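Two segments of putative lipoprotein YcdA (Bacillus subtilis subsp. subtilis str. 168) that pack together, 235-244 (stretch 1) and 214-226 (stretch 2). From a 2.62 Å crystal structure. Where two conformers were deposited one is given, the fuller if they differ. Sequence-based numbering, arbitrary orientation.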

ATOM      1  N   ILE A 235      -0.769  -0.703   4.534  1.00 68.99           N
ATOM      2  CA  ILE A 235      -2.156  -0.641   4.070  1.00 67.81           C
ATOM      3  C   ILE A 235      -2.147  -0.092   2.651  1.00 70.65           C
ATOM      4  O   ILE A 235      -1.729   1.048   2.422  1.00 70.10           O
ATOM      5  CB  ILE A 235      -3.138   0.143   5.000  1.00 70.66           C
ATOM      6  CG1 ILE A 235      -3.236  -0.506   6.395  1.00 72.55           C
ATOM      7  CG2 ILE A 235      -4.540   0.310   4.348  1.00 70.43           C
ATOM      8  CD1 ILE A 235      -3.674  -2.011   6.435  1.00 88.21           C
ATOM      9  N   VAL A 236      -2.596  -0.925   1.701  1.00 66.45           N
ATOM     10  CA  VAL A 236      -2.697  -0.584   0.297  1.00 64.11           C
ATOM     11  C   VAL A 236      -4.167  -0.382  -0.011  1.00 69.94           C
ATOM     12  O   VAL A 236      -5.009  -1.231   0.308  1.00 71.79           O
ATOM     13  CB  VAL A 236      -2.038  -1.623  -0.632  1.00 67.23           C
ATOM     14  CG1 VAL A 236      -2.058  -1.134  -2.081  1.00 67.37           C
ATOM     15  CG2 VAL A 236      -0.610  -1.933  -0.204  1.00 66.81           C
ATOM     16  N   GLU A 237      -4.472   0.766  -0.584  1.00 66.03           N
ATOM     17  CA  GLU A 237      -5.807   1.166  -0.982  1.00 67.07           C
ATOM     18  C   GLU A 237      -5.954   0.821  -2.460  1.00 70.99           C
ATOM     19  O   GLU A 237      -5.295   1.421  -3.315  1.00 71.24           O
ATOM     20  CB  GLU A 237      -5.964   2.664  -0.702  1.00 68.98           C
ATOM     21  CG  GLU A 237      -7.368   3.220  -0.779  1.00 83.82           C
ATOM     22  CD  GLU A 237      -7.591   4.456   0.076  1.00112.00           C
ATOM     23  OE1 GLU A 237      -7.327   4.397   1.303  1.00111.18           O
ATOM     24  OE2 GLU A 237      -8.061   5.476  -0.480  1.00106.13           O
ATOM     25  N   ALA A 238      -6.746  -0.212  -2.754  1.00 66.58           N
ATOM     26  CA  ALA A 238      -6.963  -0.666  -4.125  1.00 64.47           C
ATOM     27  C   ALA A 238      -8.263  -0.111  -4.659  1.00 65.82           C
ATOM     28  O   ALA A 238      -9.322  -0.351  -4.080  1.00 65.54           O
ATOM     29  CB  ALA A 238      -6.970  -2.175  -4.177  1.00 64.92           C
ATOM     30  N   THR A 239      -8.181   0.690  -5.721  1.00 61.53           N
ATOM     31  CA  THR A 239      -9.377   1.264  -6.319  1.00 62.65           C
ATOM     32  C   THR A 239      -9.584   0.459  -7.571  1.00 68.47           C
ATOM     33  O   THR A 239      -8.758   0.479  -8.492  1.00 69.77           O
ATOM     34  CB  THR A 239      -9.261   2.793  -6.484  1.00 70.38           C
ATOM     35  OG1 THR A 239      -8.950   3.408  -5.207  1.00 68.65           O
ATOM     36  CG2 THR A 239     -10.517   3.402  -7.080  1.00 63.98           C
ATOM     37  N   VAL A 240     -10.659  -0.320  -7.566  1.00 64.36           N
ATOM     38  CA  VAL A 240     -10.914  -1.261  -8.621  1.00 63.32           C
ATOM     39  C   VAL A 240     -12.120  -0.890  -9.458  1.00 71.05           C
ATOM     40  O   VAL A 240     -13.209  -0.683  -8.913  1.00 71.89           O
ATOM     41  CB  VAL A 240     -11.097  -2.685  -7.995  1.00 65.29           C
ATOM     42  CG1 VAL A 240     -11.544  -3.721  -9.039  1.00 65.21           C
ATOM     43  CG2 VAL A 240      -9.830  -3.151  -7.267  1.00 63.05           C
ATOM     44  N   LYS A 241     -11.907  -0.849 -10.803  1.00 68.99           N
ATOM     45  CA  LYS A 241     -12.925  -0.659 -11.829  0.50 70.26           C
ATOM     46  C   LYS A 241     -13.356  -2.079 -12.228  1.00 74.01           C
ATOM     47  O   LYS A 241     -12.537  -2.792 -12.822  1.00 72.41           O
ATOM     48  CB  LYS A 241     -12.342   0.148 -13.014  0.50 73.42           C
ATOM     49  CG  LYS A 241     -13.309   0.403 -14.182  0.50 86.15           C
ATOM     50  CD  LYS A 241     -12.675   1.259 -15.304  0.50 96.29           C
ATOM     51  CE  LYS A 241     -11.731   0.499 -16.222  0.50 99.33           C
ATOM     52  NZ  LYS A 241     -11.002   1.400 -17.150  0.50104.23           N
ATOM     53  N   PRO A 242     -14.552  -2.570 -11.838  1.00 71.43           N
ATOM     54  CA  PRO A 242     -14.893  -3.955 -12.170  1.00 70.87           C
ATOM     55  C   PRO A 242     -15.427  -4.158 -13.570  1.00 77.58           C
ATOM     56  O   PRO A 242     -15.824  -3.195 -14.216  1.00 80.77           O
ATOM     57  CB  PRO A 242     -15.987  -4.292 -11.155  1.00 73.21           C
ATOM     58  CG  PRO A 242     -16.644  -3.017 -10.873  1.00 79.74           C
ATOM     59  CD  PRO A 242     -15.641  -1.917 -11.077  1.00 74.85           C
ATOM     60  N   VAL A 243     -15.475  -5.422 -14.012  1.00 71.33           N
ATOM     61  CA  VAL A 243     -16.116  -5.805 -15.248  1.00 72.33           C
ATOM     62  C   VAL A 243     -17.621  -5.795 -14.878  1.00 81.78           C
ATOM     63  O   VAL A 243     -17.977  -6.257 -13.788  1.00 80.77           O
ATOM     64  CB  VAL A 243     -15.574  -7.191 -15.767  1.00 74.07           C
ATOM     65  CG1 VAL A 243     -16.535  -7.873 -16.711  1.00 73.66           C
ATOM     66  CG2 VAL A 243     -14.214  -7.058 -16.436  1.00 73.61           C
ATOM     67  N   ASP A 244     -18.484  -5.206 -15.731  1.00 82.95           N
ATOM     68  CA  ASP A 244     -19.927  -5.199 -15.474  1.00 84.88           C
ATOM     69  C   ASP A 244     -20.530  -6.461 -16.068  1.00 86.51           C
ATOM     70  O   ASP A 244     -20.791  -6.519 -17.266  1.00 87.69           O
ATOM     71  CB  ASP A 244     -20.612  -3.926 -16.012  1.00 89.89           C
ATOM     72  CG  ASP A 244     -22.112  -3.846 -15.751  1.00104.07           C
ATOM     73  OD1 ASP A 244     -22.618  -4.627 -14.914  1.00102.89           O
ATOM     74  OD2 ASP A 244     -22.776  -2.992 -16.374  1.00116.99           O
TER
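Stretch 2 (214-226) EGLSKNSSIQAKT

Stretch 2 enters as the last turns of a helix, passes through Ser-220, and becomes a strand, 221-226, that runs antiparallel beside strand 235-241, with 159° between their N-to-C directions and a closest axial approach of 4.4 Å. The register is regular: Glu-237 faces Lys-225, Thr-239 faces Gln-223 and Lys-241 faces Ser-221, each as a doubly hydrogen-bonded pair. The shortest of these bonds run from Thr-239 N to Gln-223 O and from Glu-237 N to Lys-225 O, both 2.7 Å; the longest, from Ser-221 N to Lys-241 O, is 3.1 Å.

The two faces of the ladder differ sharply in chemistry. One carries Val-236, Ala-238 and Val-240 against Thr-226, Ala-224 and Ile-222. Here small and branched residues alternate: the t, t rotamer of Ile-222 extends its chain so that CD1 reaches Ala-238 CB at 3.7 Å, on the diagonal, while its CG1 lies 4.2 Å from Val-240 CG2. The next diagonal repeats the pattern more loosely, with Val-236 CG1 4.0 Å from Ala-224 CB. Both valines adopt t.

The other face is polar and makes its contacts with aliphatic portions. Lys-241 is extended through chi1 and chi2, then turns at chi3 (p), and its CE lies 3.8 Å from Ser-221 CB. Thr-239, in m, and Gln-223, also m at chi1, meet CB to CB at 4.4 Å. The ends of Glu-237 and Lys-225 lead away from the partner strand, and no salt bridge joins them.

Past Pro-242, Val-243 (t) meets the helical segment: its CG2 sits 3.7 Å from Leu-216 CD2 and 3.8 Å from Asn-219 CB. Ser-220 OG, at a chi1 of 92°, donates to Leu-216 O at 2.8 Å, tying the junction back to the helix.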

ATOM      1  N   GLU A 214      -8.670 -13.417 -18.694  1.00 65.46           N
ATOM      2  CA  GLU A 214      -8.360 -12.654 -19.899  1.00 67.48           C
ATOM      3  C   GLU A 214      -9.252 -11.421 -19.961  1.00 73.57           C
ATOM      4  O   GLU A 214      -8.761 -10.339 -20.293  1.00 74.59           O
ATOM      5  CB  GLU A 214      -8.469 -13.498 -21.168  1.00 69.77           C
ATOM      6  CG  GLU A 214      -7.544 -12.983 -22.264  1.00 85.79           C
ATOM      7  CD  GLU A 214      -8.133 -12.965 -23.667  1.00124.23           C
ATOM      8  OE1 GLU A 214      -8.416 -14.056 -24.222  1.00112.97           O
ATOM      9  OE2 GLU A 214      -8.276 -11.851 -24.224  1.00123.92           O
ATOM     10  N   GLY A 215     -10.517 -11.586 -19.557  1.00 69.24           N
ATOM     11  CA  GLY A 215     -11.499 -10.511 -19.490  1.00 68.95           C
ATOM     12  C   GLY A 215     -11.089  -9.437 -18.502  1.00 71.83           C
ATOM     13  O   GLY A 215     -11.076  -8.253 -18.845  1.00 72.97           O
ATOM     14  N   LEU A 216     -10.699  -9.843 -17.280  1.00 65.44           N
ATOM     15  CA  LEU A 216     -10.282  -8.906 -16.244  1.00 63.45           C
ATOM     16  C   LEU A 216      -9.013  -8.184 -16.635  1.00 68.08           C
ATOM     17  O   LEU A 216      -8.926  -6.987 -16.401  1.00 69.54           O
ATOM     18  CB  LEU A 216     -10.113  -9.588 -14.880  1.00 61.87           C
ATOM     19  CG  LEU A 216     -11.351 -10.278 -14.271  1.00 66.55           C
ATOM     20  CD1 LEU A 216     -11.010 -10.919 -12.946  1.00 66.36           C
ATOM     21  CD2 LEU A 216     -12.504  -9.313 -14.052  1.00 68.92           C
ATOM     22  N   SER A 217      -8.059  -8.868 -17.280  1.00 65.39           N
ATOM     23  CA  SER A 217      -6.782  -8.263 -17.695  1.00 66.03           C
ATOM     24  C   SER A 217      -6.980  -7.077 -18.622  1.00 72.54           C
ATOM     25  O   SER A 217      -6.191  -6.138 -18.581  1.00 73.72           O
ATOM     26  CB  SER A 217      -5.873  -9.293 -18.369  1.00 69.28           C
ATOM     27  OG  SER A 217      -6.193  -9.480 -19.738  1.00 80.86           O
ATOM     28  N   LYS A 218      -8.037  -7.115 -19.432  1.00 70.77           N
ATOM     29  CA  LYS A 218      -8.354  -6.113 -20.449  1.00 72.55           C
ATOM     30  C   LYS A 218      -9.471  -5.129 -20.057  1.00 79.14           C
ATOM     31  O   LYS A 218      -9.358  -3.945 -20.342  1.00 79.64           O
ATOM     32  CB  LYS A 218      -8.770  -6.832 -21.744  1.00 73.80           C
ATOM     33  CG  LYS A 218      -7.590  -7.412 -22.513  1.00 86.96           C
ATOM     34  CD  LYS A 218      -7.977  -8.555 -23.455  1.00102.64           C
ATOM     35  CE  LYS A 218      -8.416  -8.128 -24.844  1.00118.99           C
ATOM     36  NZ  LYS A 218      -8.884  -9.294 -25.651  1.00126.57           N
ATOM     37  N   ASN A 219     -10.563  -5.626 -19.474  1.00 77.02           N
ATOM     38  CA  ASN A 219     -11.768  -4.843 -19.209  1.00 77.73           C
ATOM     39  C   ASN A 219     -11.959  -4.460 -17.735  1.00 80.60           C
ATOM     40  O   ASN A 219     -13.058  -4.072 -17.343  1.00 82.15           O
ATOM     41  CB  ASN A 219     -12.991  -5.616 -19.721  1.00 78.38           C
ATOM     42  CG  ASN A 219     -12.774  -6.265 -21.073  1.00105.38           C
ATOM     43  OD1 ASN A 219     -12.123  -5.686 -21.963  1.00 93.61           O
ATOM     44  ND2 ASN A 219     -13.291  -7.501 -21.239  1.00 99.37           N
ATOM     45  N   SER A 220     -10.906  -4.546 -16.923  1.00 73.98           N
ATOM     46  CA  SER A 220     -10.975  -4.142 -15.520  1.00 70.58           C
ATOM     47  C   SER A 220      -9.674  -3.480 -15.172  1.00 73.68           C
ATOM     48  O   SER A 220      -8.643  -3.715 -15.830  1.00 73.30           O
ATOM     49  CB  SER A 220     -11.304  -5.308 -14.593  1.00 68.89           C
ATOM     50  OG  SER A 220     -10.127  -5.921 -14.101  1.00 71.72           O
ATOM     51  N   SER A 221      -9.732  -2.614 -14.163  1.00 70.32           N
ATOM     52  CA  SER A 221      -8.565  -1.854 -13.743  1.00 69.59           C
ATOM     53  C   SER A 221      -8.401  -1.819 -12.239  1.00 71.23           C
ATOM     54  O   SER A 221      -9.383  -1.877 -11.495  1.00 71.76           O
ATOM     55  CB  SER A 221      -8.669  -0.429 -14.265  1.00 75.54           C
ATOM     56  OG  SER A 221      -7.413   0.219 -14.163  1.00 92.33           O
ATOM     57  N   ILE A 222      -7.148  -1.703 -11.803  1.00 65.42           N
ATOM     58  CA  ILE A 222      -6.777  -1.528 -10.410  1.00 63.29           C
ATOM     59  C   ILE A 222      -5.779  -0.368 -10.296  1.00 67.86           C
ATOM     60  O   ILE A 222      -4.771  -0.318 -11.004  1.00 67.91           O
ATOM     61  CB  ILE A 222      -6.252  -2.812  -9.726  1.00 65.08           C
ATOM     62  CG1 ILE A 222      -5.816  -2.499  -8.277  1.00 64.43           C
ATOM     63  CG2 ILE A 222      -5.112  -3.478 -10.531  1.00 66.15           C
ATOM     64  CD1 ILE A 222      -5.648  -3.672  -7.320  1.00 71.20           C
ATOM     65  N   GLN A 223      -6.085   0.565  -9.408  1.00 65.35           N
ATOM     66  CA  GLN A 223      -5.183   1.639  -9.017  1.00 65.76           C
ATOM     67  C   GLN A 223      -4.810   1.317  -7.590  1.00 68.41           C
ATOM     68  O   GLN A 223      -5.709   1.225  -6.747  1.00 68.13           O
ATOM     69  CB  GLN A 223      -5.831   3.028  -9.157  1.00 68.47           C
ATOM     70  CG  GLN A 223      -5.870   3.593 -10.578  1.00 91.50           C
ATOM     71  CD  GLN A 223      -6.337   5.035 -10.573  1.00117.57           C
ATOM     72  OE1 GLN A 223      -7.514   5.331 -10.823  1.00114.44           O
ATOM     73  NE2 GLN A 223      -5.435   5.966 -10.254  1.00110.53           N
ATOM     74  N   ALA A 224      -3.526   1.022  -7.331  1.00 64.23           N
ATOM     75  CA  ALA A 224      -3.071   0.645  -5.986  1.00 63.18           C
ATOM     76  C   ALA A 224      -2.164   1.714  -5.360  1.00 69.48           C
ATOM     77  O   ALA A 224      -1.152   2.117  -5.946  1.00 70.16           O
ATOM     78  CB  ALA A 224      -2.341  -0.690  -6.038  1.00 63.85           C
ATOM     79  N   LYS A 225      -2.524   2.174  -4.161  1.00 66.56           N
ATOM     80  CA  LYS A 225      -1.724   3.160  -3.445  1.00 64.97           C
ATOM     81  C   LYS A 225      -1.515   2.740  -2.024  1.00 66.54           C
ATOM     82  O   LYS A 225      -2.491   2.453  -1.342  1.00 66.81           O
ATOM     83  CB  LYS A 225      -2.393   4.548  -3.465  1.00 67.41           C
ATOM     84  CG  LYS A 225      -1.453   5.631  -2.953  1.00 76.97           C
ATOM     85  CD  LYS A 225      -2.113   6.924  -2.542  1.00 84.18           C
ATOM     86  CE  LYS A 225      -1.058   7.742  -1.825  1.00 91.61           C
ATOM     87  NZ  LYS A 225      -1.485   9.134  -1.519  1.00 94.73           N
ATOM     88  N   THR A 226      -0.260   2.722  -1.563  1.00 62.03           N
ATOM     89  CA  THR A 226       0.063   2.491  -0.149  1.00 61.58           C
ATOM     90  C   THR A 226      -0.339   3.772   0.609  1.00 66.46           C
ATOM     91  O   THR A 226       0.151   4.863   0.273  1.00 65.51           O
ATOM     92  CB  THR A 226       1.532   2.152   0.041  1.00 59.74           C
ATOM     93  OG1 THR A 226       1.859   1.062  -0.820  1.00 57.61           O
ATOM     94  CG2 THR A 226       1.845   1.789   1.466  1.00 57.44           C
TER